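Long-range contact in putative triphosphoribosyl-dephospho-coA synthase (PDB 3H9P), which is putatively a CitG-family synthase that probably binds ATP and transfers its triphosphoribosyl group to dephospho-CoA: residues 75-87 against 150-162. Numbering follows the deposited sequence.
Sequences GMVDIAEAARNRL and LVDGFKISIEGAK
Met-76, a selenomethionine in the first turn of helix 76-88, reaches over to helix 155-167 in the all-helical CitG-type fold; segments 76-87 and 155-162 run nearly antiparallel (169°), their axes 10.6 Å apart at closest approach. Its chain is extended beyond CG, which lays SE against Ala-161 CB at 3.7 Å, while the terminal methyl CE points between Ile-158 and Lys-162 but is modelled too close to them, so its exact place is doubtful. Leu-242 of helix 230-246 also packs on Met-76 and Ala-161. One turn on, Ala-80 CB meets Ile-158 CD1 at 3.7 Å and the carbonyl O of Gly-153 at 3.5 Å. Ala-83 CB approaches Phe-154 CE2 obliquely at 4.0 Å, and Leu-67 of helix 58-68 touches both residues. Arg-84 addresses the bend between helices 145-151 and 155-167. With CG anti to the backbone N (chi1 175°) and a bend at chi3, its guanidinium comes down over the backbone of Asp-152 and Gly-153, one face lying on Asp-152 C. Val-151 O sits near the guanidinium edge and accepts from both NH2 (2.7 Å) and, weakly, NE; Tyr-134 OH is a further hydrogen-bond partner of this helix-end carbonyl. Asp-152 OD1 accepts from Lys-155 N in a nearly straight bond (177°) that arrives from above the carboxylate plane, an Asx motif that ties the bend to the next helix. Leu-87 finishes the contact, crossing Leu-150 at about a right angle, with its CD1 3.9 Å from both Leu-150 CG and Phe-154 CE2.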
loop_
_atom_site.group_PDB
_atom_site.type_symbol
_atom_site.label_atom_id
_atom_site.label_comp_id
_atom_site.label_asym_id
_atom_site.label_seq_id
_atom_site.Cartn_x
_atom_site.Cartn_y
_atom_site.Cartn_z
ATOM N N GLY A 75 4.008 -31.884 -12.176
ATOM C CA GLY A 75 4.510 -30.846 -13.059
ATOM C C GLY A 75 4.148 -29.459 -12.550
ATOM O O GLY A 75 3.676 -29.283 -11.425
HETATM N N MSE A 76 4.361 -28.483 -13.410
HETATM C CA MSE A 76 4.220 -27.063 -13.083
HETATM C C MSE A 76 2.807 -26.597 -12.670
HETATM O O MSE A 76 2.670 -25.772 -11.768
HETATM C CB MSE A 76 4.827 -26.258 -14.226
HETATM C CG MSE A 76 3.984 -25.205 -14.834
HETATM SE SE MSE A 76 4.408 -24.943 -16.709
HETATM C CE MSE A 76 2.934 -23.836 -17.172
ATOM N N VAL A 77 1.766 -27.144 -13.309
ATOM C CA VAL A 77 0.388 -26.853 -12.895
ATOM C C VAL A 77 0.037 -27.514 -11.577
ATOM O O VAL A 77 -0.622 -26.918 -10.750
ATOM C CB VAL A 77 -0.639 -27.171 -13.995
ATOM C CG1 VAL A 77 -2.029 -27.405 -13.412
ATOM C CG2 VAL A 77 -0.716 -26.015 -14.980
ATOM N N ASP A 78 0.517 -28.727 -11.359
ATOM C CA ASP A 78 0.393 -29.392 -10.068
ATOM C C ASP A 78 1.071 -28.660 -8.922
ATOM O O ASP A 78 0.544 -28.663 -7.812
ATOM C CB ASP A 78 0.899 -30.820 -10.154
ATOM C CG ASP A 78 0.062 -31.646 -11.071
ATOM O OD1 ASP A 78 -1.190 -31.466 -11.051
ATOM O OD2 ASP A 78 0.649 -32.444 -11.847
ATOM N N ILE A 79 2.222 -28.042 -9.167
ATOM C CA ILE A 79 2.962 -27.423 -8.066
ATOM C C ILE A 79 2.207 -26.188 -7.633
ATOM O O ILE A 79 1.948 -25.961 -6.445
ATOM C CB ILE A 79 4.377 -26.988 -8.490
ATOM C CG1 ILE A 79 5.177 -28.151 -9.106
ATOM C CG2 ILE A 79 5.138 -26.301 -7.308
ATOM C CD1 ILE A 79 5.398 -29.282 -8.219
ATOM N N ALA A 80 1.812 -25.402 -8.632
ATOM C CA ALA A 80 1.148 -24.126 -8.402
ATOM C C ALA A 80 -0.147 -24.315 -7.597
ATOM O O ALA A 80 -0.357 -23.599 -6.607
ATOM C CB ALA A 80 0.872 -23.415 -9.757
ATOM N N GLU A 81 -0.989 -25.283 -8.022
ATOM C CA GLU A 81 -2.231 -25.657 -7.325
ATOM C C GLU A 81 -2.010 -26.125 -5.886
ATOM O O GLU A 81 -2.753 -25.748 -4.993
ATOM C CB GLU A 81 -3.045 -26.742 -8.102
ATOM C CG GLU A 81 -4.403 -27.085 -7.440
ATOM C CD GLU A 81 -5.282 -28.157 -8.150
ATOM O OE1 GLU A 81 -4.811 -28.892 -9.068
ATOM O OE2 GLU A 81 -6.480 -28.267 -7.766
ATOM N N ALA A 82 -1.003 -26.969 -5.675
ATOM C CA ALA A 82 -0.719 -27.506 -4.346
ATOM C C ALA A 82 -0.171 -26.406 -3.460
ATOM O O ALA A 82 -0.436 -26.383 -2.261
ATOM C CB ALA A 82 0.285 -28.663 -4.453
ATOM N N ALA A 83 0.614 -25.505 -4.058
ATOM C CA ALA A 83 1.163 -24.333 -3.328
ATOM C C ALA A 83 0.031 -23.388 -2.900
ATOM O O ALA A 83 -0.017 -22.928 -1.776
ATOM C CB ALA A 83 2.210 -23.591 -4.184
ATOM N N ARG A 84 -0.911 -23.130 -3.798
ATOM C CA ARG A 84 -2.089 -22.342 -3.415
ATOM C C ARG A 84 -2.849 -23.023 -2.265
ATOM O O ARG A 84 -3.265 -22.361 -1.314
ATOM C CB ARG A 84 -3.015 -22.158 -4.598
ATOM C CG ARG A 84 -4.295 -21.465 -4.261
ATOM C CD ARG A 84 -5.090 -21.319 -5.505
ATOM N NE ARG A 84 -5.823 -20.074 -5.564
ATOM C CZ ARG A 84 -6.761 -19.818 -6.481
ATOM N NH1 ARG A 84 -7.072 -20.734 -7.411
ATOM N NH2 ARG A 84 -7.401 -18.648 -6.469
ATOM N N ASN A 85 -3.038 -24.333 -2.376
ATOM C CA ASN A 85 -3.692 -25.112 -1.330
ATOM C C ASN A 85 -2.936 -25.071 0.013
ATOM O O ASN A 85 -3.528 -24.830 1.058
ATOM C CB ASN A 85 -3.902 -26.547 -1.810
ATOM C CG ASN A 85 -5.009 -26.655 -2.884
ATOM O OD1 ASN A 85 -5.921 -25.817 -2.950
ATOM N ND2 ASN A 85 -4.941 -27.697 -3.712
ATOM N N ARG A 86 -1.621 -25.260 -0.019
ATOM C CA ARG A 86 -0.842 -25.075 1.182
ATOM C C ARG A 86 -0.934 -23.648 1.727
ATOM O O ARG A 86 -0.950 -23.445 2.931
ATOM C CB ARG A 86 0.620 -25.499 0.989
ATOM C CG ARG A 86 0.796 -26.991 0.986
ATOM C CD ARG A 86 2.300 -27.428 1.013
ATOM N NE ARG A 86 2.340 -28.869 1.270
ATOM C CZ ARG A 86 2.285 -29.800 0.314
ATOM N NH1 ARG A 86 2.243 -29.452 -0.977
ATOM N NH2 ARG A 86 2.274 -31.081 0.651
ATOM N N LEU A 87 -1.007 -22.660 0.846
ATOM C CA LEU A 87 -1.121 -21.250 1.290
ATOM C C LEU A 87 -2.414 -20.987 2.059
ATOM O O LEU A 87 -2.424 -20.257 3.068
ATOM C CB LEU A 87 -1.010 -20.299 0.084
ATOM C CG LEU A 87 0.417 -20.069 -0.401
ATOM C CD1 LEU A 87 0.415 -19.545 -1.854
ATOM C CD2 LEU A 87 1.200 -19.131 0.522
ATOM N N LEU A 150 0.078 -15.267 -5.056
ATOM C CA LEU A 150 -0.098 -16.115 -3.903
ATOM C C LEU A 150 -1.564 -16.489 -3.769
ATOM O O LEU A 150 -1.888 -17.544 -3.196
ATOM C CB LEU A 150 0.466 -15.466 -2.627
ATOM C CG LEU A 150 1.882 -16.008 -2.261
ATOM C CD1 LEU A 150 2.890 -15.648 -3.300
ATOM C CD2 LEU A 150 2.367 -15.552 -0.884
ATOM N N VAL A 151 -2.439 -15.652 -4.326
ATOM C CA VAL A 151 -3.867 -15.862 -4.182
ATOM C C VAL A 151 -4.548 -16.610 -5.358
ATOM O O VAL A 151 -5.519 -17.290 -5.151
ATOM C CB VAL A 151 -4.619 -14.523 -3.861
ATOM C CG1 VAL A 151 -6.096 -14.659 -4.131
ATOM C CG2 VAL A 151 -4.396 -14.109 -2.397
ATOM N N ASP A 152 -4.035 -16.485 -6.575
ATOM C CA ASP A 152 -4.750 -16.963 -7.738
ATOM C C ASP A 152 -4.055 -18.132 -8.376
ATOM O O ASP A 152 -4.226 -18.340 -9.551
ATOM C CB ASP A 152 -4.880 -15.858 -8.806
ATOM C CG ASP A 152 -3.498 -15.451 -9.458
ATOM O OD1 ASP A 152 -2.432 -16.173 -9.394
ATOM O OD2 ASP A 152 -3.493 -14.360 -10.059
ATOM N N GLY A 153 -3.217 -18.847 -7.643
ATOM C CA GLY A 153 -2.533 -19.991 -8.218
ATOM C C GLY A 153 -1.307 -19.686 -9.069
ATOM O O GLY A 153 -0.960 -20.467 -9.933
ATOM N N PHE A 154 -0.645 -18.561 -8.854
ATOM C CA PHE A 154 0.613 -18.317 -9.567
ATOM C C PHE A 154 0.441 -18.191 -11.101
ATOM O O PHE A 154 1.248 -18.699 -11.874
ATOM C CB PHE A 154 1.665 -19.401 -9.213
ATOM C CG PHE A 154 2.182 -19.293 -7.801
ATOM C CD1 PHE A 154 3.308 -18.514 -7.514
ATOM C CD2 PHE A 154 1.534 -19.945 -6.768
ATOM C CE1 PHE A 154 3.757 -18.382 -6.234
ATOM C CE2 PHE A 154 1.988 -19.835 -5.465
ATOM C CZ PHE A 154 3.116 -19.039 -5.186
ATOM N N LYS A 155 -0.591 -17.485 -11.528
ATOM C CA LYS A 155 -0.881 -17.340 -12.965
ATOM C C LYS A 155 0.239 -16.656 -13.785
ATOM O O LYS A 155 0.532 -17.081 -14.892
ATOM C CB LYS A 155 -2.224 -16.673 -13.178
ATOM C CG LYS A 155 -3.388 -17.668 -12.978
ATOM C CD LYS A 155 -4.667 -16.975 -12.505
ATOM C CE LYS A 155 -5.372 -16.184 -13.606
ATOM N NZ LYS A 155 -6.458 -15.271 -13.050
ATOM N N ILE A 156 0.871 -15.624 -13.256
ATOM C CA ILE A 156 2.001 -15.030 -13.965
ATOM C C ILE A 156 3.200 -15.987 -14.113
ATOM O O ILE A 156 3.785 -16.104 -15.178
ATOM C CB ILE A 156 2.414 -13.699 -13.313
ATOM C CG1 ILE A 156 1.214 -12.733 -13.377
ATOM C CG2 ILE A 156 3.608 -13.112 -14.033
ATOM C CD1 ILE A 156 1.198 -11.585 -12.303
ATOM N N SER A 157 3.522 -16.725 -13.070
ATOM C CA SER A 157 4.643 -17.630 -13.100
ATOM C C SER A 157 4.479 -18.750 -14.120
ATOM O O SER A 157 5.437 -19.112 -14.810
ATOM C CB SER A 157 4.859 -18.218 -11.690
ATOM O OG SER A 157 5.108 -17.150 -10.784
ATOM N N ILE A 158 3.277 -19.306 -14.176
ATOM C CA ILE A 158 2.879 -20.342 -15.151
ATOM C C ILE A 158 2.975 -19.852 -16.594
ATOM O O ILE A 158 3.535 -20.542 -17.448
ATOM C CB ILE A 158 1.421 -20.839 -14.883
ATOM C CG1 ILE A 158 1.388 -21.607 -13.569
ATOM C CG2 ILE A 158 0.862 -21.721 -16.055
ATOM C CD1 ILE A 158 0.000 -21.756 -12.982
ATOM N N GLU A 159 2.465 -18.655 -16.841
ATOM C CA GLU A 159 2.542 -18.013 -18.160
ATOM C C GLU A 159 4.005 -17.771 -18.529
ATOM O O GLU A 159 4.406 -18.000 -19.671
ATOM C CB GLU A 159 1.730 -16.687 -18.176
ATOM C CG GLU A 159 2.094 -15.741 -19.300
ATOM C CD GLU A 159 1.655 -14.296 -19.076
ATOM O OE1 GLU A 159 1.190 -13.923 -17.952
ATOM O OE2 GLU A 159 1.791 -13.503 -20.050
ATOM N N GLY A 160 4.800 -17.315 -17.565
ATOM C CA GLY A 160 6.236 -17.178 -17.770
ATOM C C GLY A 160 6.885 -18.541 -18.048
ATOM O O GLY A 160 7.761 -18.643 -18.937
ATOM N N ALA A 161 6.433 -19.592 -17.347
ATOM C CA ALA A 161 7.022 -20.907 -17.557
ATOM C C ALA A 161 6.743 -21.412 -18.989
ATOM O O ALA A 161 7.643 -21.865 -19.709
ATOM C CB ALA A 161 6.517 -21.886 -16.525
ATOM N N LYS A 162 5.494 -21.292 -19.407
ATOM C CA LYS A 162 5.121 -21.612 -20.772
ATOM C C LYS A 162 5.931 -20.797 -21.802
ATOM O O LYS A 162 6.311 -21.325 -22.840
ATOM C CB LYS A 162 3.633 -21.401 -20.954
ATOM C CG LYS A 162 2.756 -22.303 -20.086
ATOM C CD LYS A 162 1.263 -22.022 -20.367
ATOM C CE LYS A 162 0.380 -23.144 -19.860
ATOM N NZ LYS A 162 -1.022 -22.692 -19.561
#